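Local atomic coordinates of ATP-dependent DNA helicase (Mycobacterium smegmatis, PDB entry 5V9X), a protein that unwinds RNA:DNA hybrids as an ATP-dependent helicase of the Lhr family, tracking 3'-to-5' along single-stranded DNA. Residues D369-G374 / I389-V394. Numbering follows the deposited sequence.
With ANP (phosphoaminophosphonic acid-adenylate ester), chain C.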
loop_
_atom_site.group_PDB
_atom_site.type_symbol
_atom_site.label_atom_id
_atom_site.label_comp_id
_atom_site.label_asym_id
_atom_site.label_seq_id
_atom_site.Cartn_x
_atom_site.Cartn_y
_atom_site.Cartn_z
ATOM N N ASP A 369 -21.791 8.966 -5.633
ATOM C CA ASP A 369 -23.225 9.082 -5.384
ATOM C C ASP A 369 -24.018 8.177 -6.320
ATOM O O ASP A 369 -24.922 7.456 -5.881
ATOM C CB ASP A 369 -23.666 10.539 -5.528
ATOM C CG ASP A 369 -25.037 10.799 -4.925
ATOM O OD1 ASP A 369 -26.013 10.126 -5.325
ATOM O OD2 ASP A 369 -25.138 11.677 -4.040
ATOM N N ASP A 370 -23.694 8.201 -7.616
ATOM C CA ASP A 370 -24.393 7.344 -8.567
ATOM C C ASP A 370 -24.076 5.869 -8.358
ATOM O O ASP A 370 -24.879 5.014 -8.746
ATOM C CB ASP A 370 -24.058 7.761 -9.999
ATOM C CG ASP A 370 -24.651 9.106 -10.365
ATOM O OD1 ASP A 370 -25.568 9.562 -9.651
ATOM O OD2 ASP A 370 -24.203 9.706 -11.365
ATOM N N LEU A 371 -22.925 5.553 -7.760
ATOM C CA LEU A 371 -22.632 4.174 -7.386
ATOM C C LEU A 371 -23.401 3.769 -6.136
ATOM O O LEU A 371 -23.900 2.641 -6.047
ATOM C CB LEU A 371 -21.130 3.998 -7.164
ATOM C CG LEU A 371 -20.617 2.595 -6.835
ATOM C CD1 LEU A 371 -20.891 1.643 -7.986
ATOM C CD2 LEU A 371 -19.133 2.638 -6.515
ATOM N N LYS A 372 -23.499 4.679 -5.162
ATOM C CA LYS A 372 -24.250 4.404 -3.943
ATOM C C LYS A 372 -25.704 4.065 -4.243
ATOM O O LYS A 372 -26.306 3.238 -3.547
ATOM C CB LYS A 372 -24.163 5.609 -3.002
ATOM C CG LYS A 372 -24.583 5.334 -1.565
ATOM C CD LYS A 372 -23.574 4.445 -0.860
ATOM C CE LYS A 372 -23.789 4.426 0.643
ATOM N NZ LYS A 372 -22.706 3.679 1.341
ATOM N N SER A 373 -26.280 4.676 -5.278
ATOM C CA SER A 373 -27.677 4.468 -5.633
ATOM C C SER A 373 -27.869 3.420 -6.724
ATOM O O SER A 373 -29.013 3.126 -7.086
ATOM C CB SER A 373 -28.306 5.792 -6.079
ATOM O OG SER A 373 -27.658 6.296 -7.233
ATOM N N GLY A 374 -26.790 2.850 -7.253
ATOM C CA GLY A 374 -26.901 1.882 -8.321
ATOM C C GLY A 374 -27.168 2.462 -9.691
ATOM O O GLY A 374 -27.245 1.697 -10.660
ATOM N N ILE A 389 -15.656 1.152 1.680
ATOM C CA ILE A 389 -16.910 1.649 1.120
ATOM C C ILE A 389 -17.972 0.560 1.163
ATOM O O ILE A 389 -17.676 -0.634 1.022
ATOM C CB ILE A 389 -16.713 2.165 -0.316
ATOM C CG1 ILE A 389 -16.201 1.047 -1.227
ATOM C CG2 ILE A 389 -15.777 3.362 -0.330
ATOM C CD1 ILE A 389 -16.260 1.382 -2.693
ATOM N N ASP A 390 -19.219 0.972 1.378
ATOM C CA ASP A 390 -20.352 0.064 1.546
ATOM C C ASP A 390 -21.391 0.390 0.475
ATOM O O ASP A 390 -22.399 1.052 0.736
ATOM C CB ASP A 390 -20.924 0.179 2.956
ATOM C CG ASP A 390 -22.178 -0.641 3.138
ATOM O OD1 ASP A 390 -22.142 -1.856 2.849
ATOM O OD2 ASP A 390 -23.202 -0.068 3.570
ATOM N N MET A 391 -21.137 -0.080 -0.742
ATOM C CA MET A 391 -22.036 0.129 -1.873
ATOM C C MET A 391 -22.906 -1.115 -2.008
ATOM O O MET A 391 -22.479 -2.128 -2.568
ATOM C CB MET A 391 -21.242 0.402 -3.145
ATOM C CG MET A 391 -20.233 1.531 -3.020
ATOM S SD MET A 391 -21.014 3.129 -2.742
ATOM C CE MET A 391 -19.589 4.211 -2.664
ATOM N N GLY A 392 -24.136 -1.032 -1.498
ATOM C CA GLY A 392 -25.040 -2.171 -1.490
ATOM C C GLY A 392 -25.484 -2.643 -2.859
ATOM O O GLY A 392 -26.091 -3.715 -2.955
ATOM N N ALA A 393 -25.200 -1.879 -3.913
ATOM C CA ALA A 393 -25.585 -2.254 -5.266
ATOM C C ALA A 393 -24.490 -2.999 -6.017
ATOM O O ALA A 393 -24.762 -3.544 -7.092
ATOM C CB ALA A 393 -25.987 -1.012 -6.065
ATOM N N VAL A 394 -23.271 -3.039 -5.488
ATOM C CA VAL A 394 -22.157 -3.688 -6.170
ATOM C C VAL A 394 -22.205 -5.181 -5.858
ATOM O O VAL A 394 -22.013 -5.591 -4.711
ATOM C CB VAL A 394 -20.812 -3.078 -5.756
ATOM C CG1 VAL A 394 -19.668 -3.792 -6.461
ATOM C CG2 VAL A 394 -20.787 -1.593 -6.066
HETATM P PG ANP C . -15.166 -3.539 5.556
HETATM O O1G ANP C . -15.008 -3.689 4.077
HETATM O O2G ANP C . -14.756 -2.081 5.989
HETATM O O3G ANP C . -14.247 -4.591 6.303
HETATM P PB ANP C . -17.045 -3.596 7.587
HETATM O O1B ANP C . -16.507 -2.213 8.053
HETATM O O2B ANP C . -16.377 -4.684 8.353
HETATM N N3B ANP C . -16.786 -3.805 5.949
HETATM P PA ANP C . -19.487 -2.410 7.521
HETATM O O1A ANP C . -19.070 -1.668 6.305
HETATM O O2A ANP C . -19.470 -1.567 8.794
HETATM O O3A ANP C . -18.574 -3.666 7.840
HETATM O "O5'" ANP C . -20.921 -3.039 7.299
HETATM C "C5'" ANP C . -21.326 -3.904 6.185
HETATM C "C4'" ANP C . -22.774 -3.635 5.856
HETATM O "O4'" ANP C . -23.644 -4.336 6.783
HETATM C "C3'" ANP C . -23.165 -2.169 5.986
HETATM O "O3'" ANP C . -24.275 -1.905 5.142
HETATM C "C2'" ANP C . -23.601 -2.077 7.449
HETATM O "O2'" ANP C . -24.241 -0.835 7.783
HETATM C "C1'" ANP C . -24.354 -3.403 7.589
HETATM N N9 ANP C . -24.435 -3.959 8.944
HETATM C C8 ANP C . -23.761 -3.566 10.071
HETATM N N7 ANP C . -24.038 -4.282 11.136
HETATM C C5 ANP C . -24.968 -5.202 10.680
HETATM C C6 ANP C . -25.660 -6.247 11.320
HETATM N N6 ANP C . -25.514 -6.551 12.611
HETATM N N1 ANP C . -26.522 -6.980 10.575
HETATM C C2 ANP C . -26.668 -6.681 9.280
HETATM N N3 ANP C . -26.071 -5.719 8.571
HETATM C C4 ANP C . -25.225 -5.014 9.332
#
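Lys-372 and Asp-390 make the polar link: NZ of Lys-372 donates a hydrogen bond to the backbone O of Asp-390 at 2.7 Å. The ammonium sits above the carbonyl plane, 45° out of it, so the bond is not aimed at a lone pair. The chain bends at chi2 (70°) and then runs extended, which carries NZ across to that carbonyl. Asp-112 completes the grip through a salt bridge to NZ, and Asn-116 accepts a hydrogen bond from it. The Asp-390 carboxylate is near but not paired: NZ of Lys-372 to OD2 of Asp-390 is 4.4 Å.

That carboxylate serves the nucleotide. OD2 of Asp-390 accepts a hydrogen bond from the ribose O3' of ANP at 2.6 Å, while OD1 is hydrogen-bonded to His-418. The first torsion, with CG anti to the backbone N (chi1 174°), directs the carboxylate to the sugar.

The remaining contacts are apolar. The Met-391 side chain crosses both Leu-371 and Lys-372 at about a right angle. Its CG meets CD2 of Leu-371 at 3.8 Å, and its SD lies against CD of Lys-372. The other branch of Leu-371, CD1, reaches CG2 of Val-394 at 3.8 Å. Ala-393 CB points at the helix end and packs on CA of Gly-374 at 3.8 Å. Gly-374, with positive phi, is the first residue to leave the helical conformation. Met-391 to Val-394 form a type I beta turn, which brings Ala-393 to this spot.

The contact joins the C-terminal end of helix 361-372 to the loop leading into strand 394-400 of the second RecA-like domain, where Leu-371 and Val-394 also touch Ser-292 of strand 292-296. Helix 107-116 of the first RecA-like domain lies against Lys-372 and Met-391, placing the contact at the interdomain cleft.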